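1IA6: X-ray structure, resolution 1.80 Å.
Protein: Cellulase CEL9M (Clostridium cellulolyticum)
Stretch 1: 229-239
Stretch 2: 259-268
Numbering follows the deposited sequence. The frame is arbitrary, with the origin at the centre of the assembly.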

# COMPACT_ATOMS: atom_id res chain seq x y z
N TYR A 229 10.74 -16.65 -15.81
CA TYR A 229 9.87 -15.62 -15.26
C TYR A 229 10.03 -14.30 -16.00
O TYR A 229 9.07 -13.54 -16.14
CB TYR A 229 10.14 -15.43 -13.77
CG TYR A 229 9.62 -16.56 -12.92
CD1 TYR A 229 8.25 -16.81 -12.82
CD2 TYR A 229 10.50 -17.39 -12.21
CE1 TYR A 229 7.76 -17.85 -12.04
CE2 TYR A 229 10.02 -18.44 -11.43
CZ TYR A 229 8.65 -18.66 -11.35
OH TYR A 229 8.17 -19.69 -10.58
N ILE A 230 11.25 -14.01 -16.46
CA ILE A 230 11.48 -12.76 -17.18
C ILE A 230 10.90 -12.88 -18.58
O ILE A 230 10.42 -11.90 -19.15
CB ILE A 230 12.99 -12.41 -17.24
CG1 ILE A 230 13.52 -12.21 -15.81
CG2 ILE A 230 13.20 -11.14 -18.05
CD1 ILE A 230 12.78 -11.17 -14.98
N THR A 231 10.93 -14.09 -19.14
CA THR A 231 10.36 -14.31 -20.46
C THR A 231 8.87 -13.99 -20.35
O THR A 231 8.30 -13.34 -21.23
CB THR A 231 10.57 -15.77 -20.92
OG1 THR A 231 11.97 -16.05 -21.02
CG2 THR A 231 9.93 -16.00 -22.28
N ASP A 232 8.24 -14.43 -19.26
CA ASP A 232 6.82 -14.17 -19.03
C ASP A 232 6.59 -12.67 -18.86
O ASP A 232 5.70 -12.09 -19.49
CB ASP A 232 6.31 -14.84 -17.75
CG ASP A 232 6.13 -16.34 -17.88
OD1 ASP A 232 6.18 -16.86 -19.01
OD2 ASP A 232 5.93 -16.99 -16.83
N ALA A 233 7.39 -12.05 -18.00
CA ALA A 233 7.27 -10.63 -17.71
C ALA A 233 7.29 -9.73 -18.94
O ALA A 233 6.46 -8.83 -19.07
CB ALA A 233 8.35 -10.20 -16.73
N GLU A 234 8.23 -9.97 -19.85
CA GLU A 234 8.33 -9.14 -21.04
C GLU A 234 7.09 -9.26 -21.92
O GLU A 234 6.74 -8.33 -22.64
CB GLU A 234 9.59 -9.49 -21.83
CG GLU A 234 10.86 -9.29 -21.03
CD GLU A 234 12.05 -8.94 -21.91
OE1 GLU A 234 12.06 -7.83 -22.48
OE2 GLU A 234 12.97 -9.78 -22.02
N GLN A 235 6.43 -10.41 -21.85
CA GLN A 235 5.23 -10.64 -22.64
C GLN A 235 4.00 -10.01 -21.98
O GLN A 235 3.19 -9.37 -22.65
CB GLN A 235 5.02 -12.15 -22.80
CG GLN A 235 3.77 -12.53 -23.57
CD GLN A 235 3.55 -14.03 -23.58
OE1 GLN A 235 2.45 -14.51 -23.26
NE2 GLN A 235 4.58 -14.79 -23.94
N PHE A 236 3.88 -10.16 -20.66
CA PHE A 236 2.73 -9.61 -19.95
C PHE A 236 2.68 -8.09 -19.88
O PHE A 236 1.60 -7.50 -19.95
CB PHE A 236 2.67 -10.17 -18.52
CG PHE A 236 2.47 -11.65 -18.46
CD1 PHE A 236 1.58 -12.29 -19.32
CD2 PHE A 236 3.15 -12.41 -17.51
CE1 PHE A 236 1.38 -13.66 -19.24
CE2 PHE A 236 2.95 -13.79 -17.43
CZ PHE A 236 2.07 -14.41 -18.30
N ILE A 237 3.83 -7.45 -19.76
CA ILE A 237 3.83 -5.99 -19.65
C ILE A 237 3.40 -5.30 -20.95
O ILE A 237 3.04 -4.13 -20.93
CB ILE A 237 5.22 -5.47 -19.22
CG1 ILE A 237 5.09 -4.02 -18.73
CG2 ILE A 237 6.21 -5.57 -20.37
CD1 ILE A 237 6.32 -3.48 -18.04
N THR A 238 3.42 -6.04 -22.06
CA THR A 238 3.03 -5.49 -23.35
C THR A 238 1.61 -5.87 -23.77
O THR A 238 1.20 -5.57 -24.88
CB THR A 238 3.98 -5.94 -24.47
OG1 THR A 238 3.90 -7.36 -24.62
CG2 THR A 238 5.41 -5.54 -24.16
N LEU A 239 0.87 -6.52 -22.88
CA LEU A 239 -0.50 -6.92 -23.18
C LEU A 239 -1.42 -5.70 -23.27
O LEU A 239 -1.53 -4.92 -22.33
CB LEU A 239 -1.04 -7.88 -22.12
CG LEU A 239 -0.50 -9.30 -22.04
CD1 LEU A 239 -1.12 -10.02 -20.85
CD2 LEU A 239 -0.81 -10.05 -23.33
N MET A 259 0.51 -0.60 -12.02
CA MET A 259 1.86 -0.96 -11.60
C MET A 259 2.82 -1.02 -12.78
O MET A 259 3.88 -1.64 -12.69
CB MET A 259 1.84 -2.31 -10.88
CG MET A 259 1.24 -2.26 -9.48
SD MET A 259 2.22 -1.23 -8.37
CE MET A 259 3.53 -2.39 -7.93
N TYR A 260 2.46 -0.37 -13.88
CA TYR A 260 3.31 -0.37 -15.07
C TYR A 260 4.67 0.29 -14.87
O TYR A 260 5.66 -0.18 -15.42
CB TYR A 260 2.58 0.29 -16.24
CG TYR A 260 1.57 -0.62 -16.90
CD1 TYR A 260 2.00 -1.69 -17.70
CD2 TYR A 260 0.21 -0.47 -16.67
CE1 TYR A 260 1.08 -2.58 -18.25
CE2 TYR A 260 -0.72 -1.36 -17.22
CZ TYR A 260 -0.27 -2.41 -18.01
OH TYR A 260 -1.18 -3.29 -18.54
N VAL A 261 4.72 1.37 -14.10
CA VAL A 261 5.99 2.05 -13.87
C VAL A 261 6.93 1.19 -13.01
O VAL A 261 8.10 1.00 -13.36
CB VAL A 261 5.78 3.44 -13.22
CG1 VAL A 261 7.12 4.12 -12.99
CG2 VAL A 261 4.91 4.30 -14.12
N PRO A 262 6.44 0.67 -11.88
CA PRO A 262 7.32 -0.16 -11.05
C PRO A 262 7.82 -1.39 -11.84
O PRO A 262 8.98 -1.77 -11.73
CB PRO A 262 6.42 -0.56 -9.88
CG PRO A 262 5.55 0.64 -9.72
CD PRO A 262 5.20 1.00 -11.15
N ALA A 263 6.93 -1.99 -12.62
CA ALA A 263 7.30 -3.16 -13.40
C ALA A 263 8.36 -2.81 -14.43
O ALA A 263 9.31 -3.56 -14.63
CB ALA A 263 6.07 -3.76 -14.09
N ALA A 264 8.21 -1.65 -15.08
CA ALA A 264 9.19 -1.21 -16.07
C ALA A 264 10.53 -0.92 -15.40
O ALA A 264 11.59 -1.21 -15.96
CB ALA A 264 8.69 0.03 -16.80
N LEU A 265 10.49 -0.35 -14.20
CA LEU A 265 11.72 -0.04 -13.48
C LEU A 265 12.52 -1.32 -13.23
O LEU A 265 13.73 -1.37 -13.48
CB LEU A 265 11.41 0.64 -12.14
CG LEU A 265 12.59 0.93 -11.21
CD1 LEU A 265 13.55 1.91 -11.86
CD2 LEU A 265 12.06 1.51 -9.90
N ARG A 266 11.86 -2.37 -12.75
CA ARG A 266 12.54 -3.62 -12.47
C ARG A 266 13.03 -4.32 -13.74
O ARG A 266 14.11 -4.93 -13.74
CB ARG A 266 11.64 -4.57 -11.67
CG ARG A 266 11.20 -4.01 -10.32
CD ARG A 266 11.20 -5.10 -9.25
NE ARG A 266 12.56 -5.43 -8.82
CZ ARG A 266 13.03 -6.67 -8.73
NH1 ARG A 266 12.27 -7.70 -9.03
NH2 ARG A 266 14.28 -6.87 -8.32
N LEU A 267 12.25 -4.23 -14.81
CA LEU A 267 12.65 -4.86 -16.07
C LEU A 267 13.85 -4.15 -16.69
O LEU A 267 14.68 -4.78 -17.35
CB LEU A 267 11.47 -4.89 -17.05
CG LEU A 267 10.47 -6.03 -16.80
CD1 LEU A 267 9.32 -5.94 -17.80
CD2 LEU A 267 11.19 -7.37 -16.93
N ALA A 268 13.95 -2.84 -16.48
CA ALA A 268 15.08 -2.08 -17.01
C ALA A 268 16.34 -2.56 -16.30
O ALA A 268 17.38 -2.76 -16.91
CB ALA A 268 14.88 -0.59 -16.77

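Packing alone joins these two stretches: no hydrogen bond crosses between them. They bury 318 Å², both sides summed, and most of their closest contacts are between apolar side chains. Two side chains supply most of the relief, I237 from the first stretch and L267 from the second, and small alanines leave the room they need.

I237 is the main bump. Its CA-to-CB bond runs sideways to the second helix, but chi1 and chi2 both lie in t, and this extended shape carries CD1 in among A263, A264 and L267. The I237 CD1 methyl lies 4.0 Å from A263 CB, 4.0 Å from A264 N and 3.9 Å from L267 CD1, so a single methyl touches three residues of one helix. The hollow has a simple origin. With only a CB on A263 and A264, the helix surface stays low here, low enough for I237 CD1 to come up against the backbone nitrogen of A264, while L267, one turn beyond A263, stands up as a wall.

L267 answers in the other direction. Its CA-to-CB bond points toward the first helix, with chi1 in m and chi2 in t. L267 CD1 lies 3.9 Å from I237 CD1 and also comes near A233, at 4.3 Å from A233 O; L267 CD2 lies 4.0 Å from A233 CB. A233, four residues before I237, also points toward its partner, and its short side chain lets the leucine methyls settle close to the helix. Farther back, I230 CG2 makes a looser contact with L267 CD2 at 4.4 Å. Leucine suits this place because its forked end fills the space between I237 and A233, with both methyls near A233 and CD1 also against I237.

At the other end of the contact Y260 turns the edge of its ring to I237. Its CA-to-CB bond is sideways, yet the ring comes nearer, placing Y260 CD1 4.0 Å from I237 CG1. The carbonyl of I237 approaches the edge of this ring, near its plane, with I237 O 3.7 Å from Y260 CE1. The backbones are nearest here too, with I237 CA and Y260 CA 7.3 Å apart. I237 itself lies in a type I turn that runs from F236 to L239, and T238, whose CA-to-CB bond points away from the contact, uses OG1 to hydrogen-bond Q235 O at 2.9 Å.

The rule is one large aliphatic side chain on each stretch, the two meeting end to end and each also resting on alanine of the other stretch, with the edge of an aromatic ring beside the isoleucine.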